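Local structure of oxalate biosynthetic component 1 (Burkholderia thailandensis, 5IKY) at residues 731-734 with 735-738; 612-615 with 616-619; 722-725 with 726-729; 678-681 with 682-686; 639-643 with 644-648. The protein produces oxalate under quorum-sensing control, as a bifunctional enzyme that joins a serine hydrolase of the alpha/beta-hydrolase fold to an additional lyase activity. All coordinates share one frame; numbering follows the deposited sequence.

How the contacts relate
All five contacts are local turns and helix stretches on one side of the chain's centre; none includes the magnesium ligands H227 and E477. Contacts 2 to 5 fall in the cap-domain sequence, and contact 1 continues helix 715-734 of contact 3, their centres about 14 Å apart. In contact 2, D615 OD2 takes R734 NE of contact 1 at 2.7 Å, R616 NH2 meets E639 OE2 of contact 5 at 2.8 Å, and R616 NE meets Q678 O of contact 4 at 3.2 Å. Leucines join contacts 3 and 4, with L726 CG 3.9 Å from L684 CD1. Contacts 3 and 5 lie farthest apart, about 25 Å between centres.

Contact 1: residues 731-734 with 735-738; sequences LELR and DRSN
The carbonyl oxygen of R734 takes two bonds from S737, OG at 2.8 Å and the backbone N at 3.2 Å, both coming from the same face of the carbonyl plane. S737 reaches it by setting OG between its own N and carbonyl carbon (chi1 68°). This is the compact side: CB of S737 lies 4.0 Å from L733 O, and the arginine chain of R734 runs extended into a buried place, where NE forms a salt bridge with D615 and NH2 bonds to S740 O. The chain is leaving helix 715-734 here through a type I beta turn from R734 to S737. The i to i+4 bond from D735 N to L731 O, 2.9 Å, still continues the helix as the turn begins. With CG beside its own N, D735 holds OD1 2.8 Å from L731 O; both are acceptors, so this is no hydrogen bond and is probably unfavourable. The other side is looser and faces solvent. R736 bends at chi3 (-38°) so that its guanidinium crosses L733, NH2 coming 3.3 Å from CD1. E732 runs alongside it, pointing the same way, but its OE2 stays 4.3 Å from R736 NH1, the two flat ends nearly perpendicular at 86°; that is proximity of charges, short of a salt bridge.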
loop_
_atom_site.group_PDB
_atom_site.type_symbol
_atom_site.label_atom_id
_atom_site.label_comp_id
_atom_site.label_asym_id
_atom_site.label_seq_id
_atom_site.Cartn_x
_atom_site.Cartn_y
_atom_site.Cartn_z
ATOM N N LEU A 731 -15.547 8.230 -31.452
ATOM C CA LEU A 731 -16.770 8.558 -32.179
ATOM C C LEU A 731 -16.673 8.147 -33.640
ATOM O O LEU A 731 -17.626 7.610 -34.205
ATOM C CB LEU A 731 -17.072 10.053 -32.077
ATOM C CG LEU A 731 -17.667 10.517 -30.748
ATOM C CD1 LEU A 731 -17.734 12.028 -30.693
ATOM C CD2 LEU A 731 -19.047 9.913 -30.553
ATOM N N GLU A 732 -15.518 8.399 -34.246
ATOM C CA GLU A 732 -15.296 8.028 -35.636
ATOM C C GLU A 732 -15.407 6.514 -35.805
ATOM O O GLU A 732 -15.926 6.023 -36.810
ATOM C CB GLU A 732 -13.931 8.529 -36.114
ATOM C CG GLU A 732 -13.217 7.610 -37.090
ATOM C CD GLU A 732 -11.885 8.175 -37.549
ATOM O OE1 GLU A 732 -11.206 8.832 -36.730
ATOM O OE2 GLU A 732 -11.523 7.969 -38.728
ATOM N N LEU A 733 -14.950 5.782 -34.794
ATOM C CA LEU A 733 -15.022 4.327 -34.807
ATOM C C LEU A 733 -16.452 3.842 -34.568
ATOM O O LEU A 733 -16.814 2.731 -34.958
ATOM C CB LEU A 733 -14.082 3.740 -33.751
ATOM C CG LEU A 733 -13.379 2.428 -34.095
ATOM C CD1 LEU A 733 -12.554 2.583 -35.365
ATOM C CD2 LEU A 733 -12.502 1.978 -32.939
ATOM N N ARG A 734 -17.259 4.682 -33.925
ATOM C CA ARG A 734 -18.639 4.330 -33.605
ATOM C C ARG A 734 -19.566 4.596 -34.790
ATOM O O ARG A 734 -20.593 3.935 -34.952
ATOM C CB ARG A 734 -19.119 5.108 -32.378
ATOM C CG ARG A 734 -20.390 4.552 -31.752
ATOM C CD ARG A 734 -20.906 5.448 -30.634
ATOM N NE ARG A 734 -21.933 4.781 -29.838
ATOM C CZ ARG A 734 -23.212 4.689 -30.191
ATOM N NH1 ARG A 734 -23.629 5.223 -31.331
ATOM N NH2 ARG A 734 -24.073 4.060 -29.403
ATOM N N ASP A 735 -19.191 5.568 -35.615
ATOM C CA ASP A 735 -19.993 5.954 -36.770
ATOM C C ASP A 735 -19.903 4.930 -37.900
ATOM O O ASP A 735 -20.692 4.967 -38.843
ATOM C CB ASP A 735 -19.560 7.332 -37.272
ATOM C CG ASP A 735 -19.838 8.432 -36.268
ATOM O OD1 ASP A 735 -20.219 8.111 -35.122
ATOM O OD2 ASP A 735 -19.675 9.619 -36.621
ATOM N N ARG A 736 -18.940 4.019 -37.800
ATOM C CA ARG A 736 -18.772 2.971 -38.801
ATOM C C ARG A 736 -19.271 1.626 -38.286
ATOM O O ARG A 736 -19.009 0.587 -38.890
ATOM C CB ARG A 736 -17.305 2.841 -39.215
ATOM C CG ARG A 736 -16.645 4.132 -39.659
ATOM C CD ARG A 736 -15.361 3.833 -40.414
ATOM N NE ARG A 736 -14.643 2.699 -39.836
ATOM C CZ ARG A 736 -13.609 2.808 -39.009
ATOM N NH1 ARG A 736 -13.157 4.005 -38.659
ATOM N NH2 ARG A 736 -13.020 1.719 -38.534
ATOM N N SER A 737 -19.982 1.646 -37.164
ATOM C CA SER A 737 -20.476 0.412 -36.564
ATOM C C SER A 737 -21.998 0.364 -36.555
ATOM O O SER A 737 -22.664 1.358 -36.847
ATOM C CB SER A 737 -19.945 0.262 -35.136
ATOM O OG SER A 737 -20.513 1.235 -34.275
ATOM N N ASN A 738 -22.542 -0.801 -36.221
ATOM C CA ASN A 738 -23.980 -0.940 -36.033
ATOM C C ASN A 738 -24.339 -0.753 -34.565
ATOM O O ASN A 738 -25.121 -1.516 -33.997
ATOM C CB ASN A 738 -24.469 -2.298 -36.543
ATOM C CG ASN A 738 -23.734 -3.461 -35.907
ATOM O OD1 ASN A 738 -22.608 -3.314 -35.431
ATOM N ND2 ASN A 738 -24.370 -4.628 -35.898
#

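Contact 2: residues 612-615 with 616-619; sequences EELD and RYED
Y617 folds back over the turn that precedes it, and its side chain can be traced atom by atom. CB lies 3.5 Å from L614 O, the same oxygen that accepts Y617 N at 3.0 Å. With CG anti to the carbonyl carbon (chi1 -70°), the ring swings back along residues 613 and 614. CD1 comes 3.1 Å from E613 O, which sits in the ring plane at its edge, an approach consistent with a weak C-H...O contact. The same CD1 touches the L614 side chain through CD2 at 4.2 Å. Farther out, CE1 meets CG of E613 at 3.9 Å. It is the last atom on the way to the tip to touch the turn: the far side of the ring and OH meet nothing in the two segments, and the Y617 side chain also packs on P631 and N635 of helix 629-641.

The backbone beneath is a 3-10 turn, its bonds running from each N-H to the carbonyl three residues back: D615 to E612, R616 to E613, Y617 to L614. R616 N donates to E613 O at 3.2 Å. E613 bends at chi2 (66°) toward R616; their charged ends are modelled too close, so the pairing is doubtful in detail.

R616 reaches E639 and Q678, while E613 rests on Q632. The turn thus lies against helix 629-641, with the loop that leads into helix 682-690 on its arginine side.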
loop_
_atom_site.group_PDB
_atom_site.type_symbol
_atom_site.label_atom_id
_atom_site.label_comp_id
_atom_site.label_asym_id
_atom_site.label_seq_id
_atom_site.Cartn_x
_atom_site.Cartn_y
_atom_site.Cartn_z
ATOM N N GLU A 612 -19.676 0.868 -22.535
ATOM C CA GLU A 612 -20.023 1.084 -23.935
ATOM C C GLU A 612 -19.094 0.329 -24.881
ATOM O O GLU A 612 -19.003 0.658 -26.063
ATOM C CB GLU A 612 -19.990 2.579 -24.262
ATOM C CG GLU A 612 -20.896 3.432 -23.388
ATOM C CD GLU A 612 -20.714 4.917 -23.639
ATOM O OE1 GLU A 612 -21.568 5.708 -23.182
ATOM O OE2 GLU A 612 -19.716 5.296 -24.289
ATOM N N GLU A 613 -18.408 -0.684 -24.358
ATOM C CA GLU A 613 -17.492 -1.487 -25.162
ATOM C C GLU A 613 -18.250 -2.292 -26.219
ATOM O O GLU A 613 -17.689 -2.669 -27.250
ATOM C CB GLU A 613 -16.671 -2.421 -24.265
ATOM C CG GLU A 613 -15.619 -3.264 -24.983
ATOM C CD GLU A 613 -14.488 -2.442 -25.588
ATOM O OE1 GLU A 613 -14.355 -1.245 -25.251
ATOM O OE2 GLU A 613 -13.728 -3.002 -26.406
ATOM N N LEU A 614 -19.534 -2.538 -25.964
ATOM C CA LEU A 614 -20.374 -3.296 -26.887
ATOM C C LEU A 614 -20.629 -2.549 -28.195
ATOM O O LEU A 614 -21.092 -3.141 -29.170
ATOM C CB LEU A 614 -21.709 -3.645 -26.224
ATOM C CG LEU A 614 -21.676 -4.762 -25.180
ATOM C CD1 LEU A 614 -23.021 -4.885 -24.484
ATOM C CD2 LEU A 614 -21.282 -6.082 -25.824
ATOM N N ASP A 615 -20.326 -1.254 -28.213
ATOM C CA ASP A 615 -20.494 -0.442 -29.415
ATOM C C ASP A 615 -19.583 -0.919 -30.545
ATOM O O ASP A 615 -19.859 -0.677 -31.720
ATOM C CB ASP A 615 -20.218 1.033 -29.109
ATOM C CG ASP A 615 -21.258 1.644 -28.186
ATOM O OD1 ASP A 615 -22.028 0.881 -27.565
ATOM O OD2 ASP A 615 -21.300 2.889 -28.078
ATOM N N ARG A 616 -18.499 -1.599 -30.180
ATOM C CA ARG A 616 -17.548 -2.118 -31.156
ATOM C C ARG A 616 -17.931 -3.518 -31.630
ATOM O O ARG A 616 -17.371 -4.026 -32.602
ATOM C CB ARG A 616 -16.135 -2.136 -30.566
ATOM C CG ARG A 616 -15.550 -0.756 -30.301
ATOM C CD ARG A 616 -14.243 -0.846 -29.528
ATOM N NE ARG A 616 -13.239 -1.641 -30.230
ATOM C CZ ARG A 616 -12.452 -2.535 -29.640
ATOM N NH1 ARG A 616 -12.554 -2.752 -28.337
ATOM N NH2 ARG A 616 -11.565 -3.215 -30.355
ATOM N N TYR A 617 -18.885 -4.135 -30.940
ATOM C CA TYR A 617 -19.313 -5.492 -31.270
ATOM C C TYR A 617 -20.466 -5.492 -32.271
ATOM O O TYR A 617 -21.441 -4.757 -32.114
ATOM C CB TYR A 617 -19.712 -6.250 -30.001
ATOM C CG TYR A 617 -18.539 -6.591 -29.106
ATOM C CD1 TYR A 617 -17.942 -5.622 -28.309
ATOM C CD2 TYR A 617 -18.027 -7.881 -29.059
ATOM C CE1 TYR A 617 -16.867 -5.927 -27.491
ATOM C CE2 TYR A 617 -16.954 -8.196 -28.242
ATOM C CZ TYR A 617 -16.378 -7.215 -27.462
ATOM O OH TYR A 617 -15.309 -7.524 -26.648
ATOM N N GLU A 618 -20.340 -6.322 -33.302
ATOM C CA GLU A 618 -21.331 -6.393 -34.370
ATOM C C GLU A 618 -22.661 -6.953 -33.871
ATOM O O GLU A 618 -23.720 -6.368 -34.096
ATOM C CB GLU A 618 -20.803 -7.251 -35.522
ATOM C CG GLU A 618 -21.710 -7.293 -36.740
ATOM C CD GLU A 618 -21.340 -6.252 -37.780
ATOM O OE1 GLU A 618 -20.773 -6.633 -38.826
ATOM O OE2 GLU A 618 -21.614 -5.055 -37.552
ATOM N N ASP A 619 -22.596 -8.095 -33.193
ATOM C CA ASP A 619 -23.791 -8.762 -32.691
ATOM C C ASP A 619 -24.038 -8.425 -31.223
ATOM O O ASP A 619 -24.120 -9.318 -30.379
ATOM C CB ASP A 619 -23.670 -10.277 -32.868
ATOM C CG ASP A 619 -23.352 -10.674 -34.298
ATOM O OD1 ASP A 619 -23.659 -9.890 -35.222
ATOM O OD2 ASP A 619 -22.791 -11.773 -34.499
#

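Contact 3: residues 722-725 with 726-729; sequences LYHA and LREL
R727 N donates to Y723 O at 2.7 Å, the shortest bond in a ladder of four i to i+4 links that also joins L726 to L722, E728 to H724 and L729 to A725. All four make this plain alpha-helix, the middle of helix 715-734.

H724 and R727 point the same way, side by side. R727 leaves the backbone extended and then bends at chi3 (46°), which turns its guanidinium back along the helix until NH1 stands 3.5 Å above one face of the H724 ring, displaced toward the rim. The two planes are almost perpendicular, 88° apart, so the arginine meets the imidazole with its edge, in whose plane H724 CE1 lies. H724 O also lies 3.4 Å from NH1, at an angle too poor for a hydrogen bond, and E728 OE1 makes a long salt bridge with NH1 at 3.6 Å. H724 itself also packs edge-to-face with H854 of helix 849-860.

A quarter turn away, Y723 and L726 lie alongside one another, CD1 to CD1 at 4.1 Å, while A725 and L729 face helices 554-560 and 682-690.

One side of the helix is thus given to apolar packing and another to a positive group over an aromatic face. The ionic partners of R727 named here, E728 and E845, are long or weak. The H724 ring is one of several surfaces, with A850 and S851, that border the side chain, and a favourable interaction of its cationic end with the ring is plausible.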
loop_
_atom_site.group_PDB
_atom_site.type_symbol
_atom_site.label_atom_id
_atom_site.label_comp_id
_atom_site.label_asym_id
_atom_site.label_seq_id
_atom_site.Cartn_x
_atom_site.Cartn_y
_atom_site.Cartn_z
ATOM N N LEU A 722 -6.580 14.902 -23.266
ATOM C CA LEU A 722 -6.418 13.505 -23.656
ATOM C C LEU A 722 -7.757 12.862 -24.000
ATOM O O LEU A 722 -7.879 12.169 -25.009
ATOM C CB LEU A 722 -5.729 12.715 -22.544
ATOM C CG LEU A 722 -4.247 13.020 -22.335
ATOM C CD1 LEU A 722 -3.691 12.225 -21.162
ATOM C CD2 LEU A 722 -3.473 12.730 -23.606
ATOM N N TYR A 723 -8.759 13.094 -23.158
ATOM C CA TYR A 723 -10.091 12.550 -23.404
ATOM C C TYR A 723 -10.772 13.247 -24.575
ATOM O O TYR A 723 -11.647 12.674 -25.219
ATOM C CB TYR A 723 -10.959 12.655 -22.149
ATOM C CG TYR A 723 -10.795 11.478 -21.217
ATOM C CD1 TYR A 723 -11.161 10.200 -21.619
ATOM C CD2 TYR A 723 -10.274 11.641 -19.938
ATOM C CE1 TYR A 723 -11.009 9.116 -20.780
ATOM C CE2 TYR A 723 -10.122 10.561 -19.088
ATOM C CZ TYR A 723 -10.495 9.300 -19.514
ATOM O OH TYR A 723 -10.350 8.218 -18.678
ATOM N N HIS A 724 -10.368 14.485 -24.844
ATOM C CA HIS A 724 -10.863 15.213 -26.005
ATOM C C HIS A 724 -10.485 14.477 -27.285
ATOM O O HIS A 724 -11.333 14.218 -28.139
ATOM C CB HIS A 724 -10.305 16.637 -26.024
ATOM C CG HIS A 724 -10.869 17.499 -27.110
ATOM N ND1 HIS A 724 -10.592 17.298 -28.445
ATOM C CD2 HIS A 724 -11.688 18.575 -27.055
ATOM C CE1 HIS A 724 -11.222 18.208 -29.166
ATOM N NE2 HIS A 724 -11.893 18.996 -28.347
ATOM N N ALA A 725 -9.205 14.141 -27.408
ATOM C CA ALA A 725 -8.718 13.395 -28.561
ATOM C C ALA A 725 -9.293 11.984 -28.564
ATOM O O ALA A 725 -9.581 11.420 -29.620
ATOM C CB ALA A 725 -7.197 13.350 -28.562
ATOM N N LEU A 726 -9.460 11.421 -27.371
ATOM C CA LEU A 726 -9.993 10.074 -27.218
ATOM C C LEU A 726 -11.456 10.033 -27.647
ATOM O O LEU A 726 -11.912 9.047 -28.223
ATOM C CB LEU A 726 -9.840 9.597 -25.772
ATOM C CG LEU A 726 -9.704 8.093 -25.518
ATOM C CD1 LEU A 726 -9.015 7.849 -24.184
ATOM C CD2 LEU A 726 -11.055 7.398 -25.544
ATOM N N ARG A 727 -12.183 11.108 -27.363
ATOM C CA ARG A 727 -13.580 11.216 -27.767
ATOM C C ARG A 727 -13.703 11.237 -29.285
ATOM O O ARG A 727 -14.516 10.517 -29.863
ATOM C CB ARG A 727 -14.222 12.472 -27.174
ATOM C CG ARG A 727 -15.660 12.705 -27.622
ATOM C CD ARG A 727 -16.023 14.182 -27.566
ATOM N NE ARG A 727 -14.971 15.011 -28.148
ATOM C CZ ARG A 727 -14.749 15.139 -29.453
ATOM N NH1 ARG A 727 -13.765 15.915 -29.887
ATOM N NH2 ARG A 727 -15.507 14.492 -30.327
ATOM N N GLU A 728 -12.887 12.073 -29.919
ATOM C CA GLU A 728 -12.888 12.222 -31.370
ATOM C C GLU A 728 -12.615 10.903 -32.087
ATOM O O GLU A 728 -13.319 10.543 -33.031
ATOM C CB GLU A 728 -11.849 13.261 -31.791
ATOM C CG GLU A 728 -11.586 13.315 -33.287
ATOM C CD GLU A 728 -12.385 14.397 -33.980
ATOM O OE1 GLU A 728 -13.294 14.968 -33.342
ATOM O OE2 GLU A 728 -12.100 14.680 -35.163
ATOM N N LEU A 729 -11.592 10.187 -31.633
ATOM C CA LEU A 729 -11.186 8.940 -32.272
ATOM C C LEU A 729 -12.198 7.818 -32.050
ATOM O O LEU A 729 -12.384 6.963 -32.914
ATOM C CB LEU A 729 -9.808 8.507 -31.767
ATOM C CG LEU A 729 -8.622 9.372 -32.197
ATOM C CD1 LEU A 729 -7.337 8.858 -31.577
ATOM C CD2 LEU A 729 -8.507 9.410 -33.712
#

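Contact 4: residues 678-681 with 682-686; sequences QFKP and LPLRC
The guanidinium of R685 is met at its edge by K680 O, close to its plane, with NH1 2.6 Å away; the bond is weak because the N-H points well off the oxygen (124°). One face of the same group lies over CA of L682, 3.8 Å from the plane and toward the rim. A bend at chi3 (-61°) folds the arginine back to this place at the start of its own helix, and its NH2 goes on to a salt bridge with E572.

P681 occupies the N-cap position of helix 682-690. Its carbonyl accepts R685 N at 3.2 Å, the first i to i+4 bond of the helix, and a weaker one from L684 N. The proline ring lies beside the first turn: CG is 4.0 Å from L684 CB, while CB reaches P683 CD at 4.1 Å. K680 crosses L684 with its aliphatic part, CG 3.7 Å from CD2, then runs fully extended to a salt bridge with E688.

Around this helix start, L684 faces L726, L729 and T730 of helix 715-734, L682 and R685 face helix 562-579, and L640 of helix 629-641 touches R685.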
loop_
_atom_site.group_PDB
_atom_site.type_symbol
_atom_site.label_atom_id
_atom_site.label_comp_id
_atom_site.label_asym_id
_atom_site.label_seq_id
_atom_site.Cartn_x
_atom_site.Cartn_y
_atom_site.Cartn_z
ATOM N N GLN A 678 -13.267 -2.416 -36.706
ATOM C CA GLN A 678 -13.650 -1.821 -35.431
ATOM C C GLN A 678 -12.462 -1.829 -34.473
ATOM O O GLN A 678 -12.590 -1.450 -33.307
ATOM C CB GLN A 678 -14.840 -2.560 -34.815
ATOM C CG GLN A 678 -16.195 -2.076 -35.311
ATOM C CD GLN A 678 -16.463 -0.623 -34.959
ATOM O OE1 GLN A 678 -16.502 -0.253 -33.785
ATOM N NE2 GLN A 678 -16.651 0.208 -35.977
ATOM N N PHE A 679 -11.309 -2.271 -34.970
ATOM C CA PHE A 679 -10.078 -2.241 -34.189
ATOM C C PHE A 679 -9.637 -0.806 -33.944
ATOM O O PHE A 679 -9.700 0.035 -34.841
ATOM C CB PHE A 679 -8.951 -3.009 -34.889
ATOM C CG PHE A 679 -9.048 -4.502 -34.752
ATOM C CD1 PHE A 679 -9.960 -5.081 -33.885
ATOM C CD2 PHE A 679 -8.211 -5.329 -35.485
ATOM C CE1 PHE A 679 -10.042 -6.458 -33.760
ATOM C CE2 PHE A 679 -8.287 -6.704 -35.364
ATOM C CZ PHE A 679 -9.203 -7.269 -34.500
ATOM N N LYS A 680 -9.192 -0.532 -32.724
ATOM C CA LYS A 680 -8.682 0.786 -32.378
ATOM C C LYS A 680 -7.323 1.017 -33.029
ATOM O O LYS A 680 -6.436 0.168 -32.939
ATOM C CB LYS A 680 -8.573 0.933 -30.860
ATOM C CG LYS A 680 -9.891 0.766 -30.125
ATOM C CD LYS A 680 -9.679 0.667 -28.624
ATOM C CE LYS A 680 -11.001 0.499 -27.895
ATOM N NZ LYS A 680 -10.806 0.315 -26.431
ATOM N N PRO A 681 -7.158 2.169 -33.696
ATOM C CA PRO A 681 -5.856 2.563 -34.246
ATOM C C PRO A 681 -4.827 2.793 -33.140
ATOM O O PRO A 681 -5.205 2.918 -31.975
ATOM C CB PRO A 681 -6.166 3.863 -34.995
ATOM C CG PRO A 681 -7.403 4.388 -34.350
ATOM C CD PRO A 681 -8.200 3.174 -33.969
ATOM N N LEU A 682 -3.549 2.847 -33.505
ATOM C CA LEU A 682 -2.467 2.978 -32.528
ATOM C C LEU A 682 -2.585 4.204 -31.600
ATOM O O LEU A 682 -2.472 4.054 -30.383
ATOM C CB LEU A 682 -1.112 2.996 -33.250
ATOM C CG LEU A 682 0.143 3.230 -32.407
ATOM C CD1 LEU A 682 0.307 2.137 -31.364
ATOM C CD2 LEU A 682 1.373 3.315 -33.299
ATOM N N PRO A 683 -2.816 5.415 -32.154
ATOM C CA PRO A 683 -2.885 6.568 -31.243
ATOM C C PRO A 683 -4.031 6.488 -30.233
ATOM O O PRO A 683 -3.897 7.008 -29.125
ATOM C CB PRO A 683 -3.092 7.755 -32.190
ATOM C CG PRO A 683 -2.576 7.289 -33.503
ATOM C CD PRO A 683 -2.933 5.839 -33.563
ATOM N N LEU A 684 -5.135 5.852 -30.610
ATOM C CA LEU A 684 -6.259 5.691 -29.694
ATOM C C LEU A 684 -5.877 4.778 -28.531
ATOM O O LEU A 684 -6.236 5.039 -27.383
ATOM C CB LEU A 684 -7.483 5.140 -30.429
ATOM C CG LEU A 684 -8.713 4.796 -29.582
ATOM C CD1 LEU A 684 -9.087 5.945 -28.658
ATOM C CD2 LEU A 684 -9.883 4.444 -30.484
ATOM N N ARG A 685 -5.140 3.714 -28.831
ATOM C CA ARG A 685 -4.699 2.787 -27.796
ATOM C C ARG A 685 -3.705 3.472 -26.868
ATOM O O ARG A 685 -3.657 3.178 -25.671
ATOM C CB ARG A 685 -4.079 1.530 -28.415
ATOM C CG ARG A 685 -5.017 0.770 -29.347
ATOM C CD ARG A 685 -4.557 -0.668 -29.568
ATOM N NE ARG A 685 -3.232 -0.739 -30.178
ATOM C CZ ARG A 685 -3.011 -0.756 -31.488
ATOM N NH1 ARG A 685 -4.030 -0.703 -32.336
ATOM N NH2 ARG A 685 -1.769 -0.822 -31.951
ATOM N N CYS A 686 -2.920 4.392 -27.423
ATOM C CA CYS A 686 -1.950 5.144 -26.635
ATOM C C CYS A 686 -2.653 6.068 -25.652
ATOM O O CYS A 686 -2.281 6.139 -24.479
ATOM C CB CYS A 686 -1.026 5.955 -27.542
ATOM S SG CYS A 686 0.154 7.001 -26.645
#

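Contact 5: residues 639-643 with 644-648; sequences ELLVP and RGYSI
A Schellman motif closes helix 629-641: Y646 N reaches back to L641 O at 3.0 Å and G645 N to V642 O at 3.2 Å. G645 is its C-prime residue, with a positive phi of 97° that would push a CB into the carbonyl of R644 and so calls for glycine. L641 O is gripped more than once, by Y646 N and by R644 N at 3.2 Å, the two arriving from opposite faces of its plane, with a weak bond from G645 N besides. The chain reverses here, within the cap-domain sequence, and the residues after the glycine return over the helix end. Y646 crosses L641 at about a right angle, CB against CB at 3.7 Å, which is the hydrophobic contact usual across this motif. Two residues on, I648 sets CG2 against L641 CB at 3.7 Å. Its CG1 stands between N and the carbonyl carbon (chi1 62°), which carries CD1 to V642 CG2 at 3.6 Å. R644, before the glycine, runs extended from CG to NE, its CG 3.3 Å from L640 O, and ends in salt bridges of NH1 with E572 and NH2 with D573, both on helix 562-579.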
loop_
_atom_site.group_PDB
_atom_site.type_symbol
_atom_site.label_atom_id
_atom_site.label_comp_id
_atom_site.label_asym_id
_atom_site.label_seq_id
_atom_site.Cartn_x
_atom_site.Cartn_y
_atom_site.Cartn_z
ATOM N N GLU A 639 -6.470 -7.634 -31.200
ATOM C CA GLU A 639 -6.277 -6.249 -31.609
ATOM C C GLU A 639 -4.796 -5.879 -31.660
ATOM O O GLU A 639 -4.399 -4.970 -32.387
ATOM C CB GLU A 639 -7.023 -5.318 -30.652
ATOM C CG GLU A 639 -7.302 -3.931 -31.194
ATOM C CD GLU A 639 -8.181 -3.119 -30.262
ATOM O OE1 GLU A 639 -8.111 -3.340 -29.032
ATOM O OE2 GLU A 639 -8.948 -2.271 -30.758
ATOM N N LEU A 640 -3.985 -6.596 -30.888
ATOM C CA LEU A 640 -2.557 -6.307 -30.798
ATOM C C LEU A 640 -1.716 -7.159 -31.746
ATOM O O LEU A 640 -0.680 -6.711 -32.237
ATOM C CB LEU A 640 -2.067 -6.510 -29.361
ATOM C CG LEU A 640 -1.886 -5.252 -28.507
ATOM C CD1 LEU A 640 -3.177 -4.446 -28.435
ATOM C CD2 LEU A 640 -1.398 -5.620 -27.113
ATOM N N LEU A 641 -2.164 -8.384 -32.004
ATOM C CA LEU A 641 -1.375 -9.329 -32.785
ATOM C C LEU A 641 -1.608 -9.196 -34.290
ATOM O O LEU A 641 -0.675 -9.334 -35.080
ATOM C CB LEU A 641 -1.672 -10.760 -32.336
ATOM C CG LEU A 641 -1.353 -11.069 -30.870
ATOM C CD1 LEU A 641 -1.418 -12.562 -30.602
ATOM C CD2 LEU A 641 0.004 -10.510 -30.481
ATOM N N VAL A 642 -2.851 -8.930 -34.679
ATOM C CA VAL A 642 -3.208 -8.799 -36.093
ATOM C C VAL A 642 -2.423 -7.716 -36.856
ATOM O O VAL A 642 -1.918 -7.992 -37.946
ATOM C CB VAL A 642 -4.727 -8.528 -36.259
ATOM C CG1 VAL A 642 -5.039 -8.020 -37.661
ATOM C CG2 VAL A 642 -5.522 -9.787 -35.957
ATOM N N PRO A 643 -2.307 -6.491 -36.301
ATOM C CA PRO A 643 -1.598 -5.471 -37.088
ATOM C C PRO A 643 -0.125 -5.800 -37.327
ATOM O O PRO A 643 0.460 -5.314 -38.295
ATOM C CB PRO A 643 -1.726 -4.206 -36.227
ATOM C CG PRO A 643 -2.861 -4.471 -35.306
ATOM C CD PRO A 643 -2.807 -5.935 -35.030
ATOM N N ARG A 644 0.458 -6.617 -36.457
ATOM C CA ARG A 644 1.881 -6.925 -36.534
ATOM C C ARG A 644 2.141 -8.198 -37.332
ATOM O O ARG A 644 3.286 -8.507 -37.667
ATOM C CB ARG A 644 2.469 -7.050 -35.128
ATOM C CG ARG A 644 1.940 -6.002 -34.165
ATOM C CD ARG A 644 2.784 -5.902 -32.908
ATOM N NE ARG A 644 2.179 -5.000 -31.930
ATOM C CZ ARG A 644 2.252 -3.674 -31.989
ATOM N NH1 ARG A 644 1.671 -2.935 -31.056
ATOM N NH2 ARG A 644 2.908 -3.085 -32.979
ATOM N N GLY A 645 1.076 -8.933 -37.633
ATOM C CA GLY A 645 1.186 -10.126 -38.449
ATOM C C GLY A 645 1.265 -11.417 -37.656
ATOM O O GLY A 645 1.472 -12.489 -38.227
ATOM N N TYR A 646 1.105 -11.321 -36.341
ATOM C CA TYR A 646 1.112 -12.507 -35.494
ATOM C C TYR A 646 -0.161 -13.328 -35.678
ATOM O O TYR A 646 -1.222 -12.789 -35.997
ATOM C CB TYR A 646 1.269 -12.126 -34.020
ATOM C CG TYR A 646 2.631 -11.585 -33.653
ATOM C CD1 TYR A 646 3.776 -12.349 -33.832
ATOM C CD2 TYR A 646 2.769 -10.315 -33.109
ATOM C CE1 TYR A 646 5.022 -11.859 -33.488
ATOM C CE2 TYR A 646 4.009 -9.816 -32.762
ATOM C CZ TYR A 646 5.132 -10.592 -32.953
ATOM O OH TYR A 646 6.369 -10.097 -32.610
ATOM N N SER A 647 -0.047 -14.634 -35.473
ATOM C CA SER A 647 -1.198 -15.521 -35.557
ATOM C C SER A 647 -2.149 -15.290 -34.389
ATOM O O SER A 647 -1.721 -15.163 -33.242
ATOM C CB SER A 647 -0.750 -16.984 -35.586
ATOM O OG SER A 647 -1.847 -17.857 -35.370
ATOM N N ILE A 648 -3.441 -15.226 -34.692
ATOM C CA ILE A 648 -4.465 -15.130 -33.661
ATOM C C ILE A 648 -5.310 -16.398 -33.660
ATOM O O ILE A 648 -6.430 -16.408 -33.153
ATOM C CB ILE A 648 -5.375 -13.905 -33.865
ATOM C CG1 ILE A 648 -6.113 -14.007 -35.202
ATOM C CG2 ILE A 648 -4.563 -12.620 -33.792
ATOM C CD1 ILE A 648 -7.186 -12.959 -35.391
#